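Local coordinates for CYCLIN domain-containing protein (Chaetomium thermophilum, PDB 6Z3U) that probably serves as the cyclin H-type regulatory subunit of the CDK-activating kinase (CAK) complex, partnering a cyclin-dependent protein kinase, at residues M128-Q133 with W366-L371. Residues are numbered along the deposited sequence; the frame is centred on the assembly and turned at random.
Sequences MTYPPQ and WNLVEL
A tryptophan-proline CH-pi contact here joins the C-terminal helix 368-380 to the loop before helix 132-146 of an all-helical cyclin fold. That loop, in the cyclin-like region and ending in the N-cap residue P131, meets the start of helix 368-380, far along the chain. W366 leads. Its CG lies anti to the backbone N (chi1 -157°), which swings the indole back across the loop, and P131 sits over one face in the CH-pi contact, with CB 3.9 Å from the centroid of the five-membered ring and 23° off its normal. The six-membered ring continues along the chain, its CH2 3.8 Å from CD of P132, while the carbonyl O of M128 lies at the indole edge, 3.9 Å from CZ3. R361 adds a cation-pi interaction to the same side chain, and L357 of helix 343-358 also packs on it. An alanine in place of this tryptophan would remove the indole and would probably loosen the helix start from the proline loop, since the CH-pi contact with P131 and the packing on P132 would be lost, along with the cation-pi interaction with R361. N367 turns away and caps the new helix: its OD1 accepts the N-H of E370 at 3.2 Å, nearly straight at 160° but from above the carbonyl plane. L368 then points its branched end back at P131, tip to tip, CD2 standing 3.9 Å from the proline CD. One turn into the helix, L371 crosses the Y130 side chain at about a right angle. That phenol hydrogen-bonds through OH to R365, just before W366, and D79 of the neighbouring kinase chain packs on Y130, so the junction borders the subunit interface. At the Y130 ring edge, L371 CD1 lies in plane, 3.8 Å from CE1.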
loop_
_atom_site.group_PDB
_atom_site.type_symbol
_atom_site.label_atom_id
_atom_site.label_comp_id
_atom_site.label_asym_id
_atom_site.label_seq_id
_atom_site.Cartn_x
_atom_site.Cartn_y
_atom_site.Cartn_z
ATOM N N MET A 128 -13.579 -13.753 -22.615
ATOM C CA MET A 128 -13.347 -14.856 -23.536
ATOM C C MET A 128 -11.891 -15.304 -23.573
ATOM O O MET A 128 -11.588 -16.299 -24.241
ATOM C CB MET A 128 -13.787 -14.456 -24.947
ATOM C CG MET A 128 -15.260 -14.139 -25.061
ATOM S SD MET A 128 -15.745 -13.690 -26.735
ATOM C CE MET A 128 -15.421 -11.931 -26.745
ATOM N N THR A 129 -10.990 -14.599 -22.885
ATOM C CA THR A 129 -9.571 -14.934 -22.868
ATOM C C THR A 129 -9.166 -15.723 -21.627
ATOM O O THR A 129 -8.470 -16.736 -21.741
ATOM C CB THR A 129 -8.729 -13.656 -22.965
ATOM O OG1 THR A 129 -9.280 -12.796 -23.969
ATOM C CG2 THR A 129 -7.292 -13.989 -23.330
ATOM N N TYR A 130 -9.579 -15.276 -20.441
ATOM C CA TYR A 130 -9.229 -15.933 -19.189
ATOM C C TYR A 130 -10.487 -16.251 -18.391
ATOM O O TYR A 130 -11.449 -15.472 -18.407
ATOM C CB TYR A 130 -8.286 -15.053 -18.357
ATOM C CG TYR A 130 -6.999 -14.696 -19.070
ATOM C CD1 TYR A 130 -6.035 -15.663 -19.331
ATOM C CD2 TYR A 130 -6.747 -13.393 -19.483
ATOM C CE1 TYR A 130 -4.855 -15.341 -19.981
ATOM C CE2 TYR A 130 -5.570 -13.062 -20.137
ATOM C CZ TYR A 130 -4.627 -14.040 -20.384
ATOM O OH TYR A 130 -3.455 -13.714 -21.033
ATOM N N PRO A 131 -10.506 -17.372 -17.672
ATOM C CA PRO A 131 -11.759 -17.855 -17.064
ATOM C C PRO A 131 -12.157 -17.033 -15.854
ATOM O O PRO A 131 -11.435 -17.005 -14.848
ATOM C CB PRO A 131 -11.421 -19.300 -16.662
ATOM C CG PRO A 131 -9.945 -19.314 -16.480
ATOM C CD PRO A 131 -9.362 -18.257 -17.379
ATOM N N PRO A 132 -13.323 -16.376 -15.892
ATOM C CA PRO A 132 -13.752 -15.599 -14.717
ATOM C C PRO A 132 -14.029 -16.452 -13.493
ATOM O O PRO A 132 -13.915 -15.952 -12.368
ATOM C CB PRO A 132 -15.022 -14.887 -15.206
ATOM C CG PRO A 132 -15.517 -15.717 -16.334
ATOM C CD PRO A 132 -14.297 -16.288 -16.996
ATOM N N GLN A 133 -14.402 -17.720 -13.673
ATOM C CA GLN A 133 -14.637 -18.584 -12.524
ATOM C C GLN A 133 -13.371 -18.749 -11.694
ATOM O O GLN A 133 -13.442 -18.877 -10.468
ATOM C CB GLN A 133 -15.146 -19.949 -12.992
ATOM C CG GLN A 133 -15.706 -20.821 -11.885
ATOM C CD GLN A 133 -17.142 -20.467 -11.544
ATOM O OE1 GLN A 133 -18.003 -20.409 -12.423
ATOM N NE2 GLN A 133 -17.403 -20.219 -10.265
ATOM N N TRP A 366 -7.366 -20.683 -21.556
ATOM C CA TRP A 366 -8.413 -20.943 -20.574
ATOM C C TRP A 366 -7.880 -21.778 -19.416
ATOM O O TRP A 366 -8.252 -21.556 -18.257
ATOM C CB TRP A 366 -9.598 -21.639 -21.240
ATOM C CG TRP A 366 -10.892 -21.454 -20.505
ATOM C CD1 TRP A 366 -11.513 -22.355 -19.690
ATOM C CD2 TRP A 366 -11.729 -20.290 -20.529
ATOM N NE1 TRP A 366 -12.687 -21.825 -19.208
ATOM C CE2 TRP A 366 -12.843 -20.560 -19.710
ATOM C CE3 TRP A 366 -11.647 -19.050 -21.169
ATOM C CZ2 TRP A 366 -13.863 -19.631 -19.506
ATOM C CZ3 TRP A 366 -12.662 -18.130 -20.969
ATOM C CH2 TRP A 366 -13.754 -18.426 -20.144
ATOM N N ASN A 367 -7.007 -22.742 -19.705
ATOM C CA ASN A 367 -6.410 -23.586 -18.671
ATOM C C ASN A 367 -5.186 -22.859 -18.126
ATOM O O ASN A 367 -4.116 -22.866 -18.741
ATOM C CB ASN A 367 -6.044 -24.955 -19.229
ATOM C CG ASN A 367 -5.662 -25.941 -18.144
ATOM O OD1 ASN A 367 -5.146 -25.559 -17.096
ATOM N ND2 ASN A 367 -5.919 -27.217 -18.389
ATOM N N LEU A 368 -5.346 -22.235 -16.958
ATOM C CA LEU A 368 -4.263 -21.443 -16.385
ATOM C C LEU A 368 -3.070 -22.315 -16.020
ATOM O O LEU A 368 -1.917 -21.922 -16.232
ATOM C CB LEU A 368 -4.770 -20.691 -15.157
ATOM C CG LEU A 368 -6.006 -19.826 -15.405
ATOM C CD1 LEU A 368 -6.585 -19.353 -14.082
ATOM C CD2 LEU A 368 -5.672 -18.647 -16.305
ATOM N N VAL A 369 -3.324 -23.494 -15.448
ATOM C CA VAL A 369 -2.228 -24.374 -15.054
ATOM C C VAL A 369 -1.399 -24.772 -16.268
ATOM O O VAL A 369 -0.170 -24.875 -16.189
ATOM C CB VAL A 369 -2.773 -25.610 -14.316
ATOM C CG1 VAL A 369 -1.640 -26.580 -14.005
ATOM C CG2 VAL A 369 -3.488 -25.189 -13.047
ATOM N N GLU A 370 -2.055 -25.019 -17.405
ATOM C CA GLU A 370 -1.311 -25.349 -18.616
ATOM C C GLU A 370 -0.623 -24.115 -19.187
ATOM O O GLU A 370 0.537 -24.185 -19.607
ATOM C CB GLU A 370 -2.240 -25.971 -19.657
ATOM C CG GLU A 370 -2.670 -27.398 -19.341
ATOM C CD GLU A 370 -1.510 -28.385 -19.328
ATOM O OE1 GLU A 370 -1.165 -28.884 -18.235
ATOM O OE2 GLU A 370 -0.943 -28.656 -20.409
ATOM N N LEU A 371 -1.322 -22.979 -19.216
ATOM C CA LEU A 371 -0.691 -21.739 -19.655
ATOM C C LEU A 371 0.592 -21.481 -18.875
ATOM O O LEU A 371 1.616 -21.098 -19.452
ATOM C CB LEU A 371 -1.663 -20.570 -19.487
ATOM C CG LEU A 371 -1.513 -19.375 -20.435
ATOM C CD1 LEU A 371 -2.302 -18.177 -19.912
ATOM C CD2 LEU A 371 -0.057 -19.000 -20.650
#